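Local coordinates for protein mannan endo-1,4-beta-mannosidase (Cryptopygus antarcticus, PDB 4OOU) that hydrolyses the beta-1,4-linked backbones of mannans at random internal positions, cutting mannotetraose and mannopentaose mainly to mannobiose and mannotriose, at residues 80-86 and 127-133; 173-177 and 236-240; 53-58 and 112-116. All blocks are in the same frame, centred on the assembly; numbering follows the deposited sequence.

Interaction 1 (80-86 and 127-133); sequences ARVWVHV and LILVLFN
One pair of neighbouring parallel strands can serve two environments. Strand 80-83 runs beside 127-133 with axes 4.7 Å apart at -24°, pairing Ala-80 with Leu-127, Arg-81 with Ile-128, Val-82 with Leu-129 and Trp-83 with Val-130. Ile-128 N to Ala-80 O (2.9 Å), Val-82 N to Ile-128 O (2.9 Å), Val-130 N to Val-82 O (3.0 Å) and Val-84 N to Val-130 O (2.9 Å) are hydrogen bonds. The chain turns a corner at Val-84 and His-85, Val-86 has phi 66°, and a beta bulge shifts the register by one, pairing Val-86 with Phe-132 (CA-CA 4.5 Å); Val-86 N bonds Leu-131 O at 3.2 Å, Asn-133 N bonds Val-86 O at 3.1 Å, and a water links Val-86 N to Val-130 O. On the face of Ala-80, Val-82 CG1 (chi1 p) meets CD2 of Leu-129 (mt) at 3.6 Å, and Ala-80 CB meets CD2 of Leu-127 (mt) at 3.7 Å. On the other face Arg-81 is fully extended (t, t, t), its guanidinium covered on one face by Val-130 CG1 and salt-bridged to Glu-177 and Glu-312. Trp-83 (m, chi2 27°) lays one ring face over Val-130 CG2. Past the bulge, His-85 (m) sets CD2 3.4 Å from CZ of Phe-132 (m, chi2 -84°), over that ring's face, with planes oblique at 57°; His-85 NE2 bonds Tyr-155. These are adjacent strands of a TIM barrel, the Arg-81 and Trp-83 face lining the interior: Trp-83 binds substrate, and Arg-81 holds the probable nucleophile Glu-312, as in family 5 glycoside hydrolases.

Interaction 2 (173-177 and 236-240); sequences LAAWE and ALVTV
Trp-176 (chi1 m, chi2 73°) lays its indole beside Ala-236, CD1 lying 4.1 Å from Ala-236 CB, while Leu-237 O lies near the plane of the ring at its edge. The same Leu-237 O accepts the backbone hydrogen bond of Trp-176 N at 2.8 Å, and Trp-176 O takes a hydrogen bond from Thr-239 N at 2.9 Å and a CA-H...O contact from Val-238 CA at 3.2 Å. Trp-176 thus pairs with Val-238 and Glu-177 with Thr-239 (CA-CA 4.9 and 4.7 Å). Strands 173-177 and 238-240 are a parallel pair of consecutive TIM-barrel strands, steeply crossed over these short segments, approaching to 4.7 Å at -48°. Trp-176 and Val-238 face the outer helices, touching helix 215-232. Ala-174, at phi/psi -70/-48, breaks the extended run before Ala-175, whose CB meets Leu-237 CB at 3.8 Å. Inside the barrel, Glu-177 (t, t) packs CB on Thr-239 CG2 at 3.6 Å and extends its carboxylate to Arg-81 and Gln-278, and Thr-239 OG1 bonds Phe-276 O.

Interaction 3 (53-58 and 112-116); sequences FGNGQY and DLSDL
Loop-on-helix packing fits side chains of one partner between those of the other, and here two aromatic rings of residues 53-58 flank Asp-112 on helix 109-122. The loop makes a type I' turn from Gly-54 to Gln-57, with Asn-55 (48/46) and Gly-56 (49/27) in left-handed conformations and Gln-57 N bonded to Gly-54 O at 2.8 Å. Gly-54 itself sits at phi/psi 97/159, where a CB would be jammed against the carbonyl of Phe-53. The turn bulges away from the helix, so Phe-53 and Tyr-58, which flank it, make the fit. Phe-53 (m, chi2 -90°) fills the hollow bounded by Asp-112, Leu-113 and Leu-116: Leu-113 CD2 presses on one ring face in a CH-pi contact, 3.5 Å from the centroid, while at the ring edge Phe-53 CD1 lies 3.9 Å from Asp-112 CB and Phe-53 CZ 3.5 Å from Leu-116 CD2. Asp-112 (chi1 m) is the answering bump: it enters between Phe-53 and Tyr-58, and its OD2 accepts a hydrogen bond from Gly-54 N at 3.1 Å, although that oxygen's place is less sure. Tyr-58 (t, chi2 83°) turns a ring face over Asp-112 O, rests CE1 3.9 Å from Leu-116 CB, and bonds Asp-115 OD2 through OH at 2.9 Å. This is a beta-alpha loop of the TIM barrel, between strand 35-43 and helix 58-74, folded against helix 109-122 of the next beta-alpha unit. Asp-115 also forms a salt bridge with Lys-66 and Leu-116 touches Leu-65, so helix 109-122 lies against helix 58-74, which Tyr-58 begins, while Phe-53 reaches inward to strand 79-86.

Two of the three contacts join strands within the barrel sheet, and the third lies in the layer outside it. Interactions 1 and 2 have centres about 10 Å apart and share that sheet, strands 126-133 and 173-177 being neighbours; Leu-131 N probably bonds Glu-177 O, and Arg-81 salt-bridges Glu-177 along the inner face, past strand 126-133. Interaction 3 has its centre about 13 Å from interaction 1 and 19 Å from interaction 2; Phe-53, Leu-113 and Leu-116 pack on Val-82, Val-84 and Leu-127. Along the chain, interactions 1 and 3 alternate, whereas 173-177 and 236-240 follow later. Outer strand faces thus pack on the helical layer, while inner faces carry polar, substrate-binding residues.

Interaction 1 (80-86 and 127-133)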
loop_
_atom_site.group_PDB
_atom_site.type_symbol
_atom_site.label_atom_id
_atom_site.label_comp_id
_atom_site.label_asym_id
_atom_site.label_seq_id
_atom_site.Cartn_x
_atom_site.Cartn_y
_atom_site.Cartn_z
ATOM N N ALA A 80 8.912 -4.542 -1.969
ATOM C CA ALA A 80 8.842 -4.200 -0.557
ATOM C C ALA A 80 7.866 -3.041 -0.344
ATOM O O ALA A 80 7.940 -2.026 -1.033
ATOM C CB ALA A 80 10.218 -3.822 -0.040
ATOM N N ARG A 81 6.940 -3.209 0.599
ATOM C CA ARG A 81 6.020 -2.140 1.005
ATOM C C ARG A 81 6.614 -1.503 2.279
ATOM O O ARG A 81 6.968 -2.201 3.262
ATOM C CB ARG A 81 4.650 -2.726 1.273
ATOM C CG ARG A 81 3.502 -1.768 1.547
ATOM C CD ARG A 81 2.258 -2.583 1.833
ATOM N NE ARG A 81 1.087 -1.785 2.134
ATOM C CZ ARG A 81 0.429 -1.767 3.291
ATOM N NH1 ARG A 81 0.829 -2.501 4.338
ATOM N NH2 ARG A 81 -0.663 -1.019 3.396
ATOM N N VAL A 82 6.750 -0.175 2.242
ATOM C CA VAL A 82 7.454 0.519 3.296
ATOM C C VAL A 82 6.801 1.856 3.573
ATOM O O VAL A 82 6.405 2.554 2.660
ATOM C CB VAL A 82 8.942 0.678 2.938
ATOM C CG1 VAL A 82 9.105 1.252 1.555
ATOM C CG2 VAL A 82 9.676 1.531 3.980
ATOM N N TRP A 83 6.690 2.176 4.863
ATOM C CA TRP A 83 5.850 3.249 5.365
ATOM C C TRP A 83 6.653 4.547 5.515
ATOM O O TRP A 83 7.825 4.510 5.894
ATOM C CB TRP A 83 5.258 2.817 6.709
ATOM C CG TRP A 83 4.189 1.745 6.643
ATOM C CD1 TRP A 83 4.020 0.782 5.686
ATOM C CD2 TRP A 83 3.155 1.529 7.595
ATOM N NE1 TRP A 83 2.933 0.011 5.974
ATOM C CE2 TRP A 83 2.391 0.446 7.145
ATOM C CE3 TRP A 83 2.797 2.160 8.782
ATOM C CZ2 TRP A 83 1.292 -0.010 7.829
ATOM C CZ3 TRP A 83 1.705 1.710 9.463
ATOM C CH2 TRP A 83 0.964 0.637 8.993
ATOM N N VAL A 84 6.016 5.686 5.219
ATOM C CA VAL A 84 6.690 7.002 5.205
ATOM C C VAL A 84 6.214 8.019 6.269
ATOM O O VAL A 84 6.856 8.156 7.321
ATOM C CB VAL A 84 6.681 7.651 3.792
ATOM C CG1 VAL A 84 7.677 8.817 3.748
ATOM C CG2 VAL A 84 7.047 6.619 2.734
ATOM N N HIS A 85 5.151 8.776 6.020
ATOM C CA HIS A 85 4.748 9.738 7.046
ATOM C C HIS A 85 4.290 9.019 8.337
ATOM O O HIS A 85 4.699 9.400 9.451
ATOM C CB HIS A 85 3.650 10.674 6.561
ATOM C CG HIS A 85 3.955 11.326 5.262
ATOM N ND1 HIS A 85 5.238 11.654 4.883
ATOM C CD2 HIS A 85 3.148 11.714 4.250
ATOM C CE1 HIS A 85 5.213 12.186 3.672
ATOM N NE2 HIS A 85 3.954 12.246 3.274
ATOM N N VAL A 86 3.472 7.981 8.169
ATOM C CA VAL A 86 2.951 7.187 9.305
ATOM C C VAL A 86 2.015 8.045 10.164
ATOM O O VAL A 86 0.864 8.239 9.777
ATOM C CB VAL A 86 4.082 6.502 10.121
ATOM C CG1 VAL A 86 3.533 5.529 11.153
ATOM C CG2 VAL A 86 5.028 5.757 9.181
ATOM N N LEU A 127 9.433 -0.767 -4.859
ATOM C CA LEU A 127 8.944 -0.236 -3.613
ATOM C C LEU A 127 7.506 0.217 -3.726
ATOM O O LEU A 127 7.089 0.755 -4.737
ATOM C CB LEU A 127 9.825 0.924 -3.173
ATOM C CG LEU A 127 11.202 0.552 -2.649
ATOM C CD1 LEU A 127 11.764 1.691 -1.802
ATOM C CD2 LEU A 127 11.160 -0.732 -1.825
ATOM N N ILE A 128 6.738 -0.023 -2.685
ATOM C CA ILE A 128 5.468 0.644 -2.535
ATOM C C ILE A 128 5.652 1.546 -1.334
ATOM O O ILE A 128 6.040 1.103 -0.250
ATOM C CB ILE A 128 4.304 -0.323 -2.327
ATOM C CG1 ILE A 128 4.053 -1.142 -3.596
ATOM C CG2 ILE A 128 3.037 0.451 -1.930
ATOM C CD1 ILE A 128 3.185 -2.370 -3.365
ATOM N N LEU A 129 5.431 2.834 -1.548
ATOM C CA LEU A 129 5.608 3.795 -0.490
ATOM C C LEU A 129 4.241 4.063 0.082
ATOM O O LEU A 129 3.367 4.480 -0.654
ATOM C CB LEU A 129 6.193 5.065 -1.080
ATOM C CG LEU A 129 7.588 4.821 -1.635
ATOM C CD1 LEU A 129 8.309 6.129 -1.926
ATOM C CD2 LEU A 129 8.417 3.947 -0.691
ATOM N N VAL A 130 4.039 3.828 1.377
ATOM C CA VAL A 130 2.733 4.142 1.969
ATOM C C VAL A 130 2.805 5.440 2.753
ATOM O O VAL A 130 3.635 5.604 3.654
ATOM C CB VAL A 130 2.048 2.948 2.691
ATOM C CG1 VAL A 130 3.037 2.025 3.281
ATOM C CG2 VAL A 130 1.058 3.396 3.768
ATOM N N LEU A 131 1.930 6.374 2.362
ATOM C CA LEU A 131 1.988 7.745 2.830
ATOM C C LEU A 131 1.617 7.875 4.291
ATOM O O LEU A 131 2.476 8.199 5.106
ATOM C CB LEU A 131 1.098 8.635 1.958
ATOM C CG LEU A 131 1.822 9.497 0.916
ATOM C CD1 LEU A 131 3.077 8.854 0.413
ATOM C CD2 LEU A 131 0.901 9.835 -0.231
ATOM N N PHE A 132 0.357 7.605 4.626
ATOM C CA PHE A 132 -0.106 7.697 6.011
ATOM C C PHE A 132 -0.681 6.423 6.552
ATOM O O PHE A 132 -1.193 5.580 5.831
ATOM C CB PHE A 132 -1.194 8.747 6.137
ATOM C CG PHE A 132 -0.756 10.118 5.722
ATOM C CD1 PHE A 132 -0.096 10.944 6.608
ATOM C CD2 PHE A 132 -1.042 10.594 4.467
ATOM C CE1 PHE A 132 0.293 12.223 6.215
ATOM C CE2 PHE A 132 -0.687 11.871 4.073
ATOM C CZ PHE A 132 -0.007 12.683 4.943
ATOM N N ASN A 133 -0.664 6.320 7.857
ATOM C CA ASN A 133 -1.394 5.241 8.523
ATOM C C ASN A 133 -2.835 5.661 8.756
ATOM O O ASN A 133 -3.048 6.791 9.126
ATOM C CB ASN A 133 -0.738 4.953 9.851
ATOM C CG ASN A 133 -1.062 3.582 10.398
ATOM O OD1 ASN A 133 -0.758 3.308 11.570
ATOM N ND2 ASN A 133 -1.646 2.692 9.579
HETATM O O HOH W 1 2.700 5.811 6.331
#

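Interaction 2 (173-177 and 236-240)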
loop_
_atom_site.group_PDB
_atom_site.type_symbol
_atom_site.label_atom_id
_atom_site.label_comp_id
_atom_site.label_asym_id
_atom_site.label_seq_id
_atom_site.Cartn_x
_atom_site.Cartn_y
_atom_site.Cartn_z
ATOM N N LEU A 173 10.181 2.734 -8.075
ATOM C CA LEU A 173 8.979 3.153 -7.359
ATOM C C LEU A 173 7.772 2.607 -8.064
ATOM O O LEU A 173 7.284 3.184 -9.035
ATOM C CB LEU A 173 8.884 4.675 -7.266
ATOM C CG LEU A 173 7.746 5.326 -6.455
ATOM C CD1 LEU A 173 7.531 4.657 -5.119
ATOM C CD2 LEU A 173 8.060 6.782 -6.223
ATOM N N ALA A 174 7.295 1.471 -7.575
ATOM C CA ALA A 174 6.172 0.812 -8.185
ATOM C C ALA A 174 4.868 1.586 -7.988
ATOM O O ALA A 174 4.129 1.780 -8.920
ATOM C CB ALA A 174 6.050 -0.602 -7.631
ATOM N N ALA A 175 4.593 2.019 -6.766
ATOM C CA ALA A 175 3.288 2.644 -6.436
ATOM C C ALA A 175 3.304 3.462 -5.148
ATOM O O ALA A 175 4.128 3.245 -4.240
ATOM C CB ALA A 175 2.233 1.574 -6.323
ATOM N N TRP A 176 2.369 4.399 -5.068
ATOM C CA TRP A 176 2.142 5.160 -3.837
ATOM C C TRP A 176 0.875 4.646 -3.195
ATOM O O TRP A 176 -0.116 4.411 -3.876
ATOM C CB TRP A 176 1.959 6.646 -4.141
ATOM C CG TRP A 176 3.045 7.224 -4.974
ATOM C CD1 TRP A 176 3.259 7.023 -6.318
ATOM C CD2 TRP A 176 4.084 8.078 -4.530
ATOM N NE1 TRP A 176 4.375 7.701 -6.730
ATOM C CE2 TRP A 176 4.906 8.358 -5.652
ATOM C CE3 TRP A 176 4.421 8.623 -3.288
ATOM C CZ2 TRP A 176 6.014 9.200 -5.575
ATOM C CZ3 TRP A 176 5.519 9.434 -3.205
ATOM C CH2 TRP A 176 6.302 9.730 -4.349
ATOM N N GLU A 177 0.892 4.492 -1.880
ATOM C CA GLU A 177 -0.319 4.148 -1.147
ATOM C C GLU A 177 -0.706 5.284 -0.224
ATOM O O GLU A 177 0.029 5.691 0.689
ATOM C CB GLU A 177 -0.128 2.873 -0.363
ATOM C CG GLU A 177 -1.343 2.471 0.414
ATOM C CD GLU A 177 -1.228 1.087 1.026
ATOM O OE1 GLU A 177 -0.371 0.277 0.579
ATOM O OE2 GLU A 177 -2.019 0.843 1.977
ATOM N N ALA A 236 1.965 7.321 -12.572
ATOM C CA ALA A 236 2.062 6.808 -11.205
ATOM C C ALA A 236 0.847 5.933 -10.781
ATOM O O ALA A 236 -0.325 6.154 -11.167
ATOM C CB ALA A 236 2.283 7.947 -10.209
ATOM N N LEU A 237 1.173 4.923 -9.992
ATOM C CA LEU A 237 0.222 3.930 -9.568
ATOM C C LEU A 237 -0.178 4.243 -8.137
ATOM O O LEU A 237 0.668 4.456 -7.267
ATOM C CB LEU A 237 0.846 2.534 -9.674
ATOM C CG LEU A 237 1.105 1.962 -11.073
ATOM C CD1 LEU A 237 1.491 0.504 -10.884
ATOM C CD2 LEU A 237 -0.096 2.083 -12.016
ATOM N N VAL A 238 -1.468 4.273 -7.874
ATOM C CA VAL A 238 -1.910 4.592 -6.534
ATOM C C VAL A 238 -2.774 3.481 -6.033
ATOM O O VAL A 238 -3.529 2.886 -6.829
ATOM C CB VAL A 238 -2.653 5.901 -6.473
ATOM C CG1 VAL A 238 -2.983 6.223 -5.028
ATOM C CG2 VAL A 238 -1.780 7.017 -7.058
ATOM N N THR A 239 -2.641 3.194 -4.726
ATOM C CA THR A 239 -3.471 2.218 -4.056
ATOM C C THR A 239 -3.871 2.713 -2.675
ATOM O O THR A 239 -3.491 3.789 -2.218
ATOM C CB THR A 239 -2.735 0.856 -3.934
ATOM O OG1 THR A 239 -3.635 -0.211 -3.587
ATOM C CG2 THR A 239 -1.673 0.915 -2.892
ATOM N N VAL A 240 -4.693 1.887 -2.057
ATOM C CA VAL A 240 -5.130 2.007 -0.714
ATOM C C VAL A 240 -5.242 0.540 -0.239
ATOM O O VAL A 240 -5.751 -0.310 -0.980
ATOM C CB VAL A 240 -6.502 2.686 -0.656
ATOM C CG1 VAL A 240 -7.113 2.580 0.736
ATOM C CG2 VAL A 240 -6.379 4.138 -1.077
#

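Interaction 3 (53-58 and 112-116)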
loop_
_atom_site.group_PDB
_atom_site.type_symbol
_atom_site.label_atom_id
_atom_site.label_comp_id
_atom_site.label_asym_id
_atom_site.label_seq_id
_atom_site.Cartn_x
_atom_site.Cartn_y
_atom_site.Cartn_z
ATOM N N PHE A 53 12.749 7.903 7.351
ATOM C CA PHE A 53 13.151 8.983 6.484
ATOM C C PHE A 53 12.806 10.372 7.068
ATOM O O PHE A 53 11.773 10.539 7.758
ATOM C CB PHE A 53 12.399 8.841 5.188
ATOM C CG PHE A 53 12.366 7.449 4.650
ATOM C CD1 PHE A 53 13.363 7.001 3.792
ATOM C CD2 PHE A 53 11.312 6.598 4.976
ATOM C CE1 PHE A 53 13.314 5.723 3.286
ATOM C CE2 PHE A 53 11.253 5.313 4.471
ATOM C CZ PHE A 53 12.255 4.875 3.618
ATOM N N GLY A 54 13.646 11.364 6.746
ATOM C CA GLY A 54 13.496 12.733 7.253
ATOM C C GLY A 54 14.373 12.982 8.468
ATOM O O GLY A 54 14.786 12.009 9.145
ATOM N N ASN A 55 14.653 14.268 8.749
ATOM C CA ASN A 55 15.390 14.704 9.964
ATOM C C ASN A 55 16.651 13.881 10.176
ATOM O O ASN A 55 16.940 13.390 11.269
ATOM C CB ASN A 55 14.497 14.659 11.211
ATOM C CG ASN A 55 13.378 15.705 11.178
ATOM O OD1 ASN A 55 13.401 16.641 10.373
ATOM N ND2 ASN A 55 12.402 15.560 12.076
ATOM N N GLY A 56 17.378 13.708 9.078
ATOM C CA GLY A 56 18.599 12.949 9.046
ATOM C C GLY A 56 18.543 11.589 9.680
ATOM O O GLY A 56 19.575 11.101 10.126
ATOM N N GLN A 57 17.368 10.966 9.713
ATOM C CA GLN A 57 17.199 9.693 10.463
ATOM C C GLN A 57 17.530 8.482 9.608
ATOM O O GLN A 57 17.666 7.374 10.103
ATOM C CB GLN A 57 15.766 9.553 11.015
ATOM C CG GLN A 57 15.370 10.611 12.032
ATOM C CD GLN A 57 16.189 10.573 13.298
ATOM O OE1 GLN A 57 16.649 9.514 13.743
ATOM N NE2 GLN A 57 16.360 11.732 13.910
ATOM N N TYR A 58 17.656 8.710 8.311
ATOM C CA TYR A 58 17.940 7.649 7.365
ATOM C C TYR A 58 19.356 7.121 7.486
ATOM O O TYR A 58 19.602 5.953 7.149
ATOM C CB TYR A 58 17.697 8.176 5.973
ATOM C CG TYR A 58 17.870 7.190 4.848
ATOM C CD1 TYR A 58 16.851 6.321 4.495
ATOM C CD2 TYR A 58 19.021 7.160 4.097
ATOM C CE1 TYR A 58 16.991 5.437 3.433
ATOM C CE2 TYR A 58 19.162 6.274 3.048
ATOM C CZ TYR A 58 18.141 5.415 2.716
ATOM O OH TYR A 58 18.270 4.535 1.653
ATOM N N ASP A 112 16.502 11.040 1.166
ATOM C CA ASP A 112 16.445 9.752 1.876
ATOM C C ASP A 112 15.670 8.712 1.109
ATOM O O ASP A 112 16.138 7.590 0.950
ATOM C CB ASP A 112 15.847 9.930 3.261
ATOM C CG ASP A 112 16.786 10.609 4.196
ATOM O OD1 ASP A 112 17.957 10.831 3.799
ATOM O OD2 ASP A 112 16.358 10.913 5.319
ATOM N N LEU A 113 14.498 9.089 0.608
ATOM C CA LEU A 113 13.741 8.183 -0.253
ATOM C C LEU A 113 14.515 7.884 -1.576
ATOM O O LEU A 113 14.663 6.719 -1.997
ATOM C CB LEU A 113 12.322 8.732 -0.508
ATOM C CG LEU A 113 11.401 8.843 0.743
ATOM C CD1 LEU A 113 10.219 9.767 0.483
ATOM C CD2 LEU A 113 10.860 7.524 1.281
ATOM N N SER A 114 15.003 8.943 -2.216
ATOM C CA SER A 114 15.803 8.861 -3.466
ATOM C C SER A 114 16.892 7.796 -3.266
ATOM O O SER A 114 16.998 6.846 -4.040
ATOM C CB SER A 114 16.389 10.259 -3.761
ATOM O OG SER A 114 16.523 10.566 -5.146
ATOM N N ASP A 115 17.645 7.895 -2.172
ATOM C CA ASP A 115 18.696 6.905 -1.909
ATOM C C ASP A 115 18.158 5.478 -1.903
ATOM O O ASP A 115 18.727 4.570 -2.519
ATOM C CB ASP A 115 19.396 7.163 -0.569
ATOM C CG ASP A 115 20.677 6.341 -0.408
ATOM O OD1 ASP A 115 21.728 6.732 -0.935
ATOM O OD2 ASP A 115 20.639 5.298 0.253
ATOM N N LEU A 116 17.064 5.284 -1.180
ATOM C CA LEU A 116 16.571 3.934 -0.928
ATOM C C LEU A 116 16.063 3.384 -2.224
ATOM O O LEU A 116 16.274 2.204 -2.501
ATOM C CB LEU A 116 15.467 3.895 0.140
ATOM C CG LEU A 116 15.073 2.478 0.617
ATOM C CD1 LEU A 116 16.205 1.627 1.200
ATOM C CD2 LEU A 116 13.966 2.559 1.644
#